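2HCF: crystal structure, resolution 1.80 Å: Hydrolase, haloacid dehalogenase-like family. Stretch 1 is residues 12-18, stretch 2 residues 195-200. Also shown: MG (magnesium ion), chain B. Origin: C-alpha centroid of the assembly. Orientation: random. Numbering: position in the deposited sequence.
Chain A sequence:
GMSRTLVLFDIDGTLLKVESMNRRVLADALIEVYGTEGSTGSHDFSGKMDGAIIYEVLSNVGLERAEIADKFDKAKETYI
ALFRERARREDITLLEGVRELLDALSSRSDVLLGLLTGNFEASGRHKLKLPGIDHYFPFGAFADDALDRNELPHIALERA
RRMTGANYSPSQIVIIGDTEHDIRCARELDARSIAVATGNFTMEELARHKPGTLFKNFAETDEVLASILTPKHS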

# COMPACT_ATOMS: atom_id res chain seq x y z
N ASP A 12 -0.20 -4.62 -1.15
CA ASP A 12 -0.23 -5.99 -0.62
C ASP A 12 -1.60 -6.37 -0.12
O ASP A 12 -2.22 -5.60 0.66
CB ASP A 12 0.81 -6.19 0.48
CG ASP A 12 2.25 -5.93 -0.03
OD1 ASP A 12 2.59 -4.76 -0.20
OD2 ASP A 12 2.99 -6.89 -0.29
N GLY A 13 -2.10 -7.50 -0.62
CA GLY A 13 -3.46 -7.99 -0.30
C GLY A 13 -4.61 -7.28 -1.02
O GLY A 13 -5.77 -7.55 -0.71
N THR A 14 -4.27 -6.36 -1.94
CA THR A 14 -5.19 -5.59 -2.75
C THR A 14 -4.90 -5.77 -4.24
O THR A 14 -5.77 -6.19 -5.01
CB THR A 14 -5.11 -4.10 -2.39
OG1 THR A 14 -5.41 -3.91 -1.00
CG2 THR A 14 -6.09 -3.28 -3.21
N LEU A 15 -3.68 -5.45 -4.64
CA LEU A 15 -3.27 -5.72 -6.05
C LEU A 15 -2.54 -7.04 -6.21
O LEU A 15 -2.65 -7.69 -7.24
CB LEU A 15 -2.36 -4.60 -6.53
CG LEU A 15 -2.94 -3.18 -6.50
CD1 LEU A 15 -1.83 -2.17 -6.89
CD2 LEU A 15 -4.11 -3.08 -7.45
N LEU A 16 -1.75 -7.40 -5.22
CA LEU A 16 -0.92 -8.58 -5.32
C LEU A 16 -0.56 -9.07 -3.94
O LEU A 16 -0.85 -8.39 -2.93
CB LEU A 16 0.34 -8.28 -6.14
CG LEU A 16 1.27 -7.12 -5.66
CD1 LEU A 16 2.20 -7.52 -4.51
CD2 LEU A 16 2.13 -6.65 -6.86
N LYS A 17 0.05 -10.26 -3.92
CA LYS A 17 0.67 -10.85 -2.74
C LYS A 17 2.06 -11.31 -3.07
O LYS A 17 2.37 -11.61 -4.23
CB LYS A 17 -0.11 -12.04 -2.22
CG LYS A 17 -1.44 -11.61 -1.61
CD LYS A 17 -2.23 -12.76 -1.08
CE LYS A 17 -3.56 -12.24 -0.54
NZ LYS A 17 -4.45 -13.31 -0.01
N VAL A 18 2.89 -11.34 -2.03
CA VAL A 18 4.28 -11.76 -2.14
C VAL A 18 4.51 -12.98 -1.31
O VAL A 18 3.91 -13.15 -0.26
CB VAL A 18 5.26 -10.67 -1.67
CG1 VAL A 18 6.71 -11.04 -2.12
CG2 VAL A 18 4.87 -9.32 -2.26
N ALA A 195 -13.20 -1.32 0.37
CA ALA A 195 -12.42 -2.38 0.98
C ALA A 195 -12.64 -3.63 0.15
O ALA A 195 -13.76 -3.84 -0.36
CB ALA A 195 -12.86 -2.62 2.38
N VAL A 196 -11.59 -4.44 0.02
CA VAL A 196 -11.64 -5.70 -0.70
C VAL A 196 -11.08 -6.80 0.20
O VAL A 196 -10.01 -6.64 0.79
CB VAL A 196 -10.91 -5.56 -2.08
CG1 VAL A 196 -9.49 -5.18 -1.89
CG2 VAL A 196 -11.07 -6.83 -2.89
N ALA A 197 -11.83 -7.89 0.35
CA ALA A 197 -11.52 -8.92 1.36
C ALA A 197 -10.61 -9.99 0.78
O ALA A 197 -10.83 -11.20 0.98
CB ALA A 197 -12.81 -9.51 1.94
N THR A 198 -9.57 -9.54 0.08
CA THR A 198 -8.59 -10.43 -0.55
C THR A 198 -7.28 -10.51 0.25
O THR A 198 -6.29 -11.08 -0.20
CB THR A 198 -8.28 -9.99 -2.00
OG1 THR A 198 -8.07 -8.58 -2.06
CG2 THR A 198 -9.41 -10.35 -2.90
N GLY A 199 -7.28 -9.97 1.48
CA GLY A 199 -6.13 -10.13 2.35
C GLY A 199 -6.45 -11.10 3.45
O GLY A 199 -7.19 -12.10 3.24
N ASN A 200 -5.97 -10.79 4.65
CA ASN A 200 -6.17 -11.67 5.78
C ASN A 200 -7.44 -11.40 6.58
O ASN A 200 -7.66 -12.04 7.59
CB ASN A 200 -4.91 -11.65 6.66
CG ASN A 200 -3.69 -12.13 5.92
OD1 ASN A 200 -3.79 -12.99 5.05
ND2 ASN A 200 -2.55 -11.55 6.21
MG MG B . -2.81 -4.16 2.12
O HOH W 1 -8.03 -7.79 -4.77
O HOH W 2 -7.33 -13.92 1.25
O HOH W 3 -2.91 -13.02 2.53
O HOH W 4 -2.54 -5.90 3.51
O HOH W 5 -0.81 -3.56 2.49
O HOH W 6 -3.26 -2.59 3.39

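The contact is small, burying 216 Å² summed over both stretches, and it centres on Thr-198, whose CA-to-CB bond points toward stretch 1. With chi1 at 46° (p), Thr-198 places OG1 2.9 Å from O of Gly-13, to which it donates a hydrogen bond. Since that hydroxyl proton is committed to the carbonyl, OG1 can still accept: water 1 donates to Thr-198 OG1 and to Thr-14 O, 2.8 Å in each case, and so ties the same hydroxyl to the next carbonyl along stretch 1.

Lys-17 reaches the loop from further along its own stretch. Its chi1 is -69° (m), and chi2 to chi4 all lie within 2° of 180° (t), so the chain is fully extended and carries NZ to 2.9 Å from O of Thr-198. This hydrogen bond is weak, but the ammonium has other acceptors. It donates to water 3 (NZ to water oxygen, 3.0 Å), which in turn donates to Asn-200 OD1 at 2.7 Å, and more weakly to water 2, which donates to Gly-199 O. A long side chain with several donor hydrogens suits this partly exposed margin.

The backbones come closest at Gly-13 and Gly-199, with their CA atoms 4.3 Å apart. Gly-13 has phi/psi of 77/5, and positive phi by itself favours glycine; an ideal CB would also lie only 3.5 Å from Gly-199 CA, a crowded approach. Within stretch 1, Gly-13 N donates to Leu-16 O at 2.8 Å, bracing the turn that presents the Gly-13 carbonyl.

An apolar contact supplements these polar links. Val-196, chi1 59° (p), points toward stretch 1 and brings CG1 to 4.1 Å from Thr-14 CG2. Although the CA-to-CB bond of Thr-14 points away, its methyl still meets the valine; both residues are buried.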